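Local coordinates for protein actibind (Aspergillus niger, PDB 3D3Z) that cleaves single-stranded RNA without strict base specificity as a secreted ribonuclease of the T2 family, probably with a preference for adenylic acid, at residues S25-D37 and S47-D59. Sequence-based numbering, arbitrary orientation.
With D3Z (1-(5-deoxy-beta-L-xylofuranosyl)pyrimidine-2,4(1H,3H)-dione), chain E.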
ATOM      1  N   SER A  25     -11.883  -3.207  11.707  1.00 22.40           N
ATOM      2  CA  SER A  25     -11.516  -3.707  13.012  1.00 22.78           C
ATOM      3  C   SER A  25     -11.488  -5.203  12.952  1.00 24.01           C
ATOM      4  O   SER A  25     -12.404  -5.836  12.381  1.00 23.71           O
ATOM      5  CB  SER A  25     -12.523  -3.243  14.069  1.00 24.43           C
ATOM      6  OG  SER A  25     -12.161  -3.646  15.378  1.00 24.00           O
ATOM      7  N   PRO A  26     -10.450  -5.820  13.560  1.00 23.92           N
ATOM      8  CA  PRO A  26      -9.363  -5.212  14.359  1.00 23.96           C
ATOM      9  C   PRO A  26      -8.291  -4.507  13.505  1.00 23.53           C
ATOM     10  O   PRO A  26      -7.508  -3.717  14.014  1.00 24.41           O
ATOM     11  CB  PRO A  26      -8.787  -6.403  15.148  1.00 24.48           C
ATOM     12  CG  PRO A  26      -9.079  -7.601  14.340  1.00 25.17           C
ATOM     13  CD  PRO A  26     -10.329  -7.283  13.463  1.00 23.89           C
ATOM     14  N   GLY A  27      -8.307  -4.765  12.204  1.00 23.09           N
ATOM     15  CA  GLY A  27      -7.393  -4.118  11.263  1.00 22.74           C
ATOM     16  C   GLY A  27      -7.764  -2.698  10.900  1.00 21.60           C
ATOM     17  O   GLY A  27      -8.092  -2.417   9.765  1.00 21.49           O
ATOM     18  N   GLY A  28      -7.654  -1.792  11.865  1.00 22.28           N
ATOM     19  CA  GLY A  28      -8.034  -0.404  11.695  1.00 21.52           C
ATOM     20  C   GLY A  28      -6.938   0.523  11.244  1.00 21.39           C
ATOM     21  O   GLY A  28      -7.207   1.683  10.915  1.00 20.59           O
ATOM     22  N   SER A  29      -5.694   0.033  11.239  1.00 20.95           N
ATOM     23  CA  SER A  29      -4.567   0.774  10.689  1.00 21.42           C
ATOM     24  C   SER A  29      -4.232   0.177   9.322  1.00 20.29           C
ATOM     25  O   SER A  29      -3.815  -0.985   9.221  1.00 21.09           O
ATOM     26  CB  SER A  29      -3.328   0.752  11.626  1.00 21.01           C
ATOM     27  OG  SER A  29      -2.275   1.441  10.994  1.00 23.32           O
ATOM     28  N   LEU A  30      -4.456   0.966   8.282  1.00 20.43           N
ATOM     29  CA  LEU A  30      -4.267   0.511   6.911  1.00 20.48           C
ATOM     30  C   LEU A  30      -2.980   1.118   6.376  1.00 20.19           C
ATOM     31  O   LEU A  30      -2.862   2.310   6.303  1.00 20.74           O
ATOM     32  CB  LEU A  30      -5.447   0.926   6.005  1.00 20.10           C
ATOM     33  CG  LEU A  30      -6.712   0.068   6.005  1.00 21.62           C
ATOM     34  CD1 LEU A  30      -6.441  -1.221   5.230  1.00 20.35           C
ATOM     35  CD2 LEU A  30      -7.194  -0.253   7.325  1.00 18.32           C
ATOM     36  N   LEU A  31      -2.060   0.259   5.951  1.00 20.01           N
ATOM     37  CA  LEU A  31      -0.738   0.660   5.477  1.00 19.68           C
ATOM     38  C   LEU A  31      -0.655   0.530   3.978  1.00 18.38           C
ATOM     39  O   LEU A  31      -0.734  -0.566   3.463  1.00 17.51           O
ATOM     40  CB  LEU A  31       0.364  -0.200   6.131  1.00 20.59           C
ATOM     41  CG  LEU A  31       0.666  -0.023   7.620  1.00 19.90           C
ATOM     42  CD1 LEU A  31      -0.539  -0.273   8.600  1.00 19.18           C
ATOM     43  CD2 LEU A  31       1.810  -0.955   7.941  1.00 20.01           C
ATOM     44  N   GLN A  32      -0.482   1.656   3.302  1.00 18.11           N
ATOM     45  CA  GLN A  32      -0.137   1.649   1.885  1.00 18.15           C
ATOM     46  C   GLN A  32       1.392   1.623   1.806  1.00 17.88           C
ATOM     47  O   GLN A  32       2.077   2.564   2.175  1.00 17.33           O
ATOM     48  CB  GLN A  32      -0.707   2.832   1.123  1.00 17.49           C
ATOM     49  CG  GLN A  32      -0.861   2.595  -0.407  1.00 18.41           C
ATOM     50  CD  GLN A  32       0.457   2.493  -1.176  1.00 15.57           C
ATOM     51  OE1 GLN A  32       1.160   3.494  -1.397  1.00 18.28           O
ATOM     52  NE2 GLN A  32       0.736   1.284  -1.727  1.00 14.85           N
ATOM     53  N   THR A  33       1.912   0.501   1.311  1.00 17.81           N
ATOM     54  CA  THR A  33       3.370   0.254   1.343  1.00 17.56           C
ATOM     55  C   THR A  33       3.954   0.333  -0.071  1.00 17.44           C
ATOM     56  O   THR A  33       3.285  -0.011  -1.055  1.00 15.59           O
ATOM     57  CB  THR A  33       3.689  -1.088   1.991  1.00 16.89           C
ATOM     58  OG1 THR A  33       3.085  -2.138   1.231  1.00 19.03           O
ATOM     59  CG2 THR A  33       3.129  -1.099   3.384  1.00 15.03           C
ATOM     60  N   GLN A  34       5.189   0.828  -0.163  1.00 16.01           N
ATOM     61  CA  GLN A  34       5.861   1.035  -1.421  1.00 16.21           C
ATOM     62  C   GLN A  34       7.321   0.536  -1.445  1.00 16.52           C
ATOM     63  O   GLN A  34       7.966   0.421  -0.414  1.00 16.87           O
ATOM     64  CB  GLN A  34       5.832   2.533  -1.740  1.00 17.58           C
ATOM     65  CG  GLN A  34       4.459   3.130  -1.806  1.00 19.17           C
ATOM     66  CD  GLN A  34       4.469   4.603  -2.152  1.00 16.52           C
ATOM     67  OE1 GLN A  34       5.510   5.151  -2.582  1.00 20.04           O
ATOM     68  NE2 GLN A  34       3.290   5.227  -2.090  1.00 16.34           N
ATOM     69  N   PHE A  35       7.843   0.273  -2.640  1.00 14.92           N
ATOM     70  CA  PHE A  35       9.228  -0.119  -2.834  1.00 16.32           C
ATOM     71  C   PHE A  35      10.001   0.864  -3.693  1.00 16.41           C
ATOM     72  O   PHE A  35       9.432   1.433  -4.585  1.00 16.82           O
ATOM     73  CB  PHE A  35       9.258  -1.385  -3.679  1.00 17.03           C
ATOM     74  CG  PHE A  35       8.995  -2.619  -2.918  1.00 20.27           C
ATOM     75  CD1 PHE A  35       9.642  -2.852  -1.729  1.00 21.99           C
ATOM     76  CD2 PHE A  35       8.151  -3.601  -3.427  1.00 20.07           C
ATOM     77  CE1 PHE A  35       9.447  -4.015  -1.060  1.00 21.10           C
ATOM     78  CE2 PHE A  35       7.958  -4.767  -2.736  1.00 21.44           C
ATOM     79  CZ  PHE A  35       8.602  -4.969  -1.562  1.00 21.68           C
ATOM     80  N   TRP A  36      11.297   0.982  -3.415  1.00 17.98           N
ATOM     81  CA  TRP A  36      12.290   1.542  -4.332  1.00 17.74           C
ATOM     82  C   TRP A  36      13.251   0.386  -4.751  1.00 18.64           C
ATOM     83  O   TRP A  36      14.182   0.008  -4.002  1.00 17.86           O
ATOM     84  CB  TRP A  36      13.026   2.735  -3.649  1.00 18.04           C
ATOM     85  CG  TRP A  36      14.003   3.377  -4.553  1.00 17.88           C
ATOM     86  CD1 TRP A  36      15.395   3.269  -4.525  1.00 18.79           C
ATOM     87  CD2 TRP A  36      13.690   4.223  -5.652  1.00 20.57           C
ATOM     88  NE1 TRP A  36      15.933   3.988  -5.563  1.00 19.14           N
ATOM     89  CE2 TRP A  36      14.920   4.612  -6.246  1.00 19.52           C
ATOM     90  CE3 TRP A  36      12.491   4.723  -6.181  1.00 19.16           C
ATOM     91  CZ2 TRP A  36      14.972   5.435  -7.355  1.00 19.43           C
ATOM     92  CZ3 TRP A  36      12.551   5.558  -7.293  1.00 18.74           C
ATOM     93  CH2 TRP A  36      13.783   5.909  -7.860  1.00 19.14           C
ATOM     94  N   ASP A  37      12.988  -0.231  -5.905  1.00 18.41           N
ATOM     95  CA  ASP A  37      13.725  -1.382  -6.373  1.00 18.78           C
ATOM     96  C   ASP A  37      14.800  -0.878  -7.334  1.00 19.02           C
ATOM     97  O   ASP A  37      14.492  -0.400  -8.421  1.00 17.71           O
ATOM     98  CB  ASP A  37      12.802  -2.394  -7.089  1.00 19.29           C
ATOM     99  CG  ASP A  37      11.831  -3.129  -6.150  1.00 21.08           C
ATOM    100  OD1 ASP A  37      12.040  -3.169  -4.915  1.00 25.81           O
ATOM    101  OD2 ASP A  37      10.821  -3.699  -6.676  1.00 19.34           O
ATOM    102  N   SER A  47       9.814   6.864 -10.272  1.00 20.11           N
ATOM    103  CA  SER A  47       8.688   6.539  -9.434  1.00 18.89           C
ATOM    104  C   SER A  47       9.020   5.354  -8.579  1.00 18.22           C
ATOM    105  O   SER A  47       9.674   4.426  -9.006  1.00 20.25           O
ATOM    106  CB  SER A  47       7.418   6.221 -10.268  1.00 17.97           C
ATOM    107  OG  SER A  47       6.307   5.925  -9.411  1.00 19.29           O
ATOM    108  N   TRP A  48       8.502   5.397  -7.377  1.00 17.78           N
ATOM    109  CA  TRP A  48       8.427   4.237  -6.525  1.00 18.22           C
ATOM    110  C   TRP A  48       7.316   3.359  -7.101  1.00 18.00           C
ATOM    111  O   TRP A  48       6.561   3.790  -7.997  1.00 16.99           O
ATOM    112  CB  TRP A  48       8.117   4.662  -5.098  1.00 19.26           C
ATOM    113  CG  TRP A  48       9.282   5.361  -4.386  1.00 19.52           C
ATOM    114  CD1 TRP A  48       9.932   6.500  -4.768  1.00 21.35           C
ATOM    115  CD2 TRP A  48       9.896   4.934  -3.167  1.00 20.17           C
ATOM    116  NE1 TRP A  48      10.947   6.795  -3.853  1.00 19.93           N
ATOM    117  CE2 TRP A  48      10.937   5.852  -2.859  1.00 21.68           C
ATOM    118  CE3 TRP A  48       9.691   3.847  -2.321  1.00 19.54           C
ATOM    119  CZ2 TRP A  48      11.760   5.701  -1.745  1.00 20.34           C
ATOM    120  CZ3 TRP A  48      10.521   3.699  -1.198  1.00 21.26           C
ATOM    121  CH2 TRP A  48      11.529   4.615  -0.926  1.00 20.92           C
ATOM    122  N   THR A  49       7.248   2.134  -6.586  1.00 16.74           N
ATOM    123  CA  THR A  49       6.243   1.125  -6.962  1.00 16.81           C
ATOM    124  C   THR A  49       5.476   0.615  -5.733  1.00 15.29           C
ATOM    125  O   THR A  49       5.851   0.856  -4.586  1.00 16.28           O
ATOM    126  CB  THR A  49       6.907  -0.030  -7.677  1.00 14.67           C
ATOM    127  OG1 THR A  49       7.993  -0.537  -6.909  1.00 15.35           O
ATOM    128  CG2 THR A  49       7.453   0.445  -9.022  1.00 15.27           C
ATOM    129  N   ILE A  50       4.382  -0.104  -5.990  1.00 14.90           N
ATOM    130  CA  ILE A  50       3.503  -0.652  -4.993  1.00 13.30           C
ATOM    131  C   ILE A  50       4.071  -1.940  -4.429  1.00 13.27           C
ATOM    132  O   ILE A  50       4.549  -2.814  -5.145  1.00 14.88           O
ATOM    133  CB  ILE A  50       2.038  -1.005  -5.554  1.00 10.09           C
ATOM    134  CG1 ILE A  50       1.354   0.264  -6.143  1.00 13.34           C
ATOM    135  CG2 ILE A  50       1.189  -1.696  -4.465  1.00 11.80           C
ATOM    136  CD1 ILE A  50       0.126   0.025  -7.094  1.00 13.15           C
ATOM    137  N   HIS A  51       4.019  -2.036  -3.124  1.00 15.69           N
ATOM    138  CA  HIS A  51       4.194  -3.285  -2.415  1.00 15.86           C
ATOM    139  C   HIS A  51       2.799  -3.867  -2.087  1.00 16.00           C
ATOM    140  O   HIS A  51       2.495  -4.987  -2.425  1.00 14.83           O
ATOM    141  CB  HIS A  51       5.038  -3.060  -1.149  1.00 16.11           C
ATOM    142  CG  HIS A  51       5.452  -4.324  -0.435  1.00 15.85           C
ATOM    143  ND1 HIS A  51       6.342  -4.301   0.621  1.00 17.05           N
ATOM    144  CD2 HIS A  51       5.138  -5.630  -0.633  1.00 18.79           C
ATOM    145  CE1 HIS A  51       6.541  -5.540   1.051  1.00 15.97           C
ATOM    146  NE2 HIS A  51       5.839  -6.367   0.288  1.00 18.87           N
ATOM    147  N   GLY A  52       1.988  -3.095  -1.398  1.00 17.30           N
ATOM    148  CA  GLY A  52       0.625  -3.507  -1.015  1.00 17.55           C
ATOM    149  C   GLY A  52      -0.206  -2.534  -0.202  1.00 17.55           C
ATOM    150  O   GLY A  52       0.060  -1.337  -0.159  1.00 18.09           O
ATOM    151  N   LEU A  53      -1.234  -3.101   0.421  1.00 18.22           N
ATOM    152  CA  LEU A  53      -2.119  -2.455   1.365  1.00 18.92           C
ATOM    153  C   LEU A  53      -2.395  -3.468   2.471  1.00 19.38           C
ATOM    154  O   LEU A  53      -2.896  -4.541   2.198  1.00 20.14           O
ATOM    155  CB  LEU A  53      -3.419  -2.010   0.661  1.00 20.29           C
ATOM    156  CG  LEU A  53      -4.464  -1.319   1.573  1.00 18.68           C
ATOM    157  CD1 LEU A  53      -3.965   0.068   2.122  1.00 15.72           C
ATOM    158  CD2 LEU A  53      -5.802  -1.168   0.775  1.00 18.82           C
ATOM    159  N   TRP A  54      -2.016  -3.137   3.703  1.00 18.86           N
ATOM    160  CA  TRP A  54      -2.001  -4.069   4.806  1.00 19.68           C
ATOM    161  C   TRP A  54      -2.827  -3.550   5.947  1.00 19.82           C
ATOM    162  O   TRP A  54      -2.621  -2.397   6.389  1.00 18.54           O
ATOM    163  CB  TRP A  54      -0.565  -4.286   5.362  1.00 19.73           C
ATOM    164  CG  TRP A  54       0.489  -4.614   4.374  1.00 18.31           C
ATOM    165  CD1 TRP A  54       0.332  -5.175   3.119  1.00 18.44           C
ATOM    166  CD2 TRP A  54       1.884  -4.459   4.565  1.00 19.07           C
ATOM    167  NE1 TRP A  54       1.564  -5.299   2.497  1.00 19.54           N
ATOM    168  CE2 TRP A  54       2.536  -4.901   3.378  1.00 16.08           C
ATOM    169  CE3 TRP A  54       2.659  -3.961   5.608  1.00 20.01           C
ATOM    170  CZ2 TRP A  54       3.934  -4.843   3.211  1.00 18.37           C
ATOM    171  CZ3 TRP A  54       4.067  -3.922   5.447  1.00 19.40           C
ATOM    172  CH2 TRP A  54       4.681  -4.354   4.251  1.00 18.43           C
ATOM    173  N   PRO A  55      -3.753  -4.375   6.446  1.00 21.47           N
ATOM    174  CA  PRO A  55      -4.448  -4.100   7.716  1.00 23.19           C
ATOM    175  C   PRO A  55      -3.616  -4.478   8.975  1.00 23.95           C
ATOM    176  O   PRO A  55      -3.318  -5.643   9.211  1.00 26.65           O
ATOM    177  CB  PRO A  55      -5.717  -4.963   7.613  1.00 22.94           C
ATOM    178  CG  PRO A  55      -5.310  -6.131   6.704  1.00 22.50           C
ATOM    179  CD  PRO A  55      -4.221  -5.632   5.812  1.00 21.38           C
ATOM    180  N   ASP A  56      -3.213  -3.488   9.747  1.00 24.21           N
ATOM    181  CA  ASP A  56      -2.573  -3.746  10.999  1.00 24.95           C
ATOM    182  C   ASP A  56      -3.622  -3.513  12.058  1.00 25.31           C
ATOM    183  O   ASP A  56      -4.498  -2.612  11.942  1.00 23.80           O
ATOM    184  CB  ASP A  56      -1.449  -2.741  11.278  1.00 25.81           C
ATOM    185  CG  ASP A  56      -0.079  -3.121  10.663  1.00 28.56           C
ATOM    186  OD1 ASP A  56       0.008  -3.996   9.753  1.00 28.75           O
ATOM    187  OD2 ASP A  56       0.905  -2.478  11.146  1.00 28.68           O
ATOM    188  N   ASN A  57      -3.489  -4.284  13.129  1.00 24.13           N
ATOM    189  CA  ASN A  57      -4.108  -3.967  14.373  1.00 24.98           C
ATOM    190  C   ASN A  57      -3.653  -2.618  14.864  1.00 24.93           C
ATOM    191  O   ASN A  57      -2.619  -2.059  14.417  1.00 24.99           O
ATOM    192  CB  ASN A  57      -3.800  -5.045  15.379  1.00 24.72           C
ATOM    193  CG  ASN A  57      -4.315  -6.351  14.952  1.00 26.99           C
ATOM    194  OD1 ASN A  57      -5.410  -6.443  14.358  1.00 30.58           O
ATOM    195  ND2 ASN A  57      -3.563  -7.398  15.236  1.00 29.13           N
ATOM    196  N   CYS A  58      -4.447  -2.046  15.755  1.00 24.92           N
ATOM    197  CA  CYS A  58      -4.180  -0.688  16.192  1.00 25.25           C
ATOM    198  C   CYS A  58      -2.885  -0.581  17.030  1.00 25.14           C
ATOM    199  O   CYS A  58      -2.310   0.475  17.107  1.00 24.33           O
ATOM    200  CB  CYS A  58      -5.377  -0.121  16.934  1.00 25.66           C
ATOM    201  SG  CYS A  58      -6.889  -0.062  15.839  1.00 26.22           S
ATOM    202  N   ASP A  59      -2.447  -1.691  17.603  1.00 26.47           N
ATOM    203  CA  ASP A  59      -1.199  -1.749  18.381  1.00 27.99           C
ATOM    204  C   ASP A  59       0.034  -2.081  17.527  1.00 29.42           C
ATOM    205  O   ASP A  59       1.136  -2.297  18.074  1.00 29.95           O
ATOM    206  CB  ASP A  59      -1.332  -2.750  19.533  1.00 28.31           C
ATOM    207  CG  ASP A  59      -1.518  -4.143  19.076  1.00 30.32           C
ATOM    208  OD1 ASP A  59      -1.559  -4.371  17.838  1.00 34.08           O
ATOM    209  OD2 ASP A  59      -1.625  -5.042  19.962  1.00 35.81           O
TER
HETATM  210  N1  D3Z E 252       9.085  -8.953  -3.339  0.50 41.40           N
HETATM  211  C2  D3Z E 252       8.512  -9.344  -4.565  0.50 40.68           C
HETATM  212  N3  D3Z E 252       8.411  -8.459  -5.553  0.50 40.48           N
HETATM  213  C4  D3Z E 252       8.825  -7.199  -5.415  0.50 40.63           C
HETATM  214  C5  D3Z E 252       9.380  -6.812  -4.224  0.50 41.14           C
HETATM  215  C6  D3Z E 252       9.510  -7.710  -3.174  0.50 41.09           C
HETATM  216  O2  D3Z E 252       8.101 -10.508  -4.751  0.50 40.41           O
HETATM  217  O4  D3Z E 252       8.744  -6.359  -6.336  0.50 40.47           O
HETATM  218  C1' D3Z E 252       9.197  -9.885  -2.246  0.50 41.89           C
HETATM  219  C2' D3Z E 252       8.115 -10.920  -2.479  0.50 44.08           C
HETATM  220  O2' D3Z E 252       8.712 -12.185  -2.815  0.50 45.72           O
HETATM  221  C3' D3Z E 252       7.263 -10.922  -1.221  0.50 43.14           C
HETATM  222  C4' D3Z E 252       7.882  -9.916  -0.268  0.50 44.13           C
HETATM  223  O3' D3Z E 252       5.935 -10.523  -1.517  0.50 43.55           O
HETATM  224  O4' D3Z E 252       8.917  -9.228  -0.997  0.50 44.33           O
HETATM  225  C5' D3Z E 252       6.803  -8.972   0.251  0.50 43.85           C
HETATM  226  O   HOH W   1      -6.812  -3.506  16.646  1.00 29.06           O
HETATM  227  O   HOH W   2       7.229  -1.805   1.417  1.00 19.58           O
HETATM  228  O   HOH W   3      10.483   0.353  -7.448  1.00 14.91           O
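Strands 29-35 and 49-56 pair antiparallel, from Ser29 opposite Asp56 to Phe35 opposite Thr49, in the buried central sheet of the RNase T2 fold, and one face of the pair carries part of the ligand pocket and of the probable active site. A classic beta bulge interrupts the register where His51 and Gly52 both face Thr33. Thr33 O takes His51 N at 3.0 Å and, weakly, Gly52 N, and the imidazole, predicted to be catalytic, swings onto the same face as Phe35. The His51 ring, carried out opposite the backbone N (chi1 -172°), makes an offset stack with the Phe35 ring, centroids 4.1 Å apart and planes at 21°. The edge of the Trp54 indole, through CZ2, meets the other imidazole face, so the ring is held between Phe35 and Trp54, while a water bound to Gln34 O meets ND1 in the ring plane. Thr33 CG2 sits squarely over the six-membered ring of Trp54, 3.5 Å from its centroid. Uracil C5 and C6 of the bound nucleoside D3Z come against CE2 and CZ of Phe35, in a pocket that also includes Asp37. On the reverse face the Gln32 chain bends at chi2 (-69°), bringing NE2 to Gly52 O at 3.1 Å; Thr33 N reaches that oxygen from the opposite side of the carbonyl plane. Past the strand ends, Trp36 CB rests over the six-membered ring of Trp48, 3.5 Å from its centroid, and at the far end a second classic bulge sets Gly28 and Ser29 against Asp56. Strand 195-206 pairs with the other edge of 29-35, helix 134-147 packs on Ile50 and Leu53, helix 152-158 covers Trp36 and Trp48, and Glu111 of helix 104-116 accepts the Trp54 indole N-H.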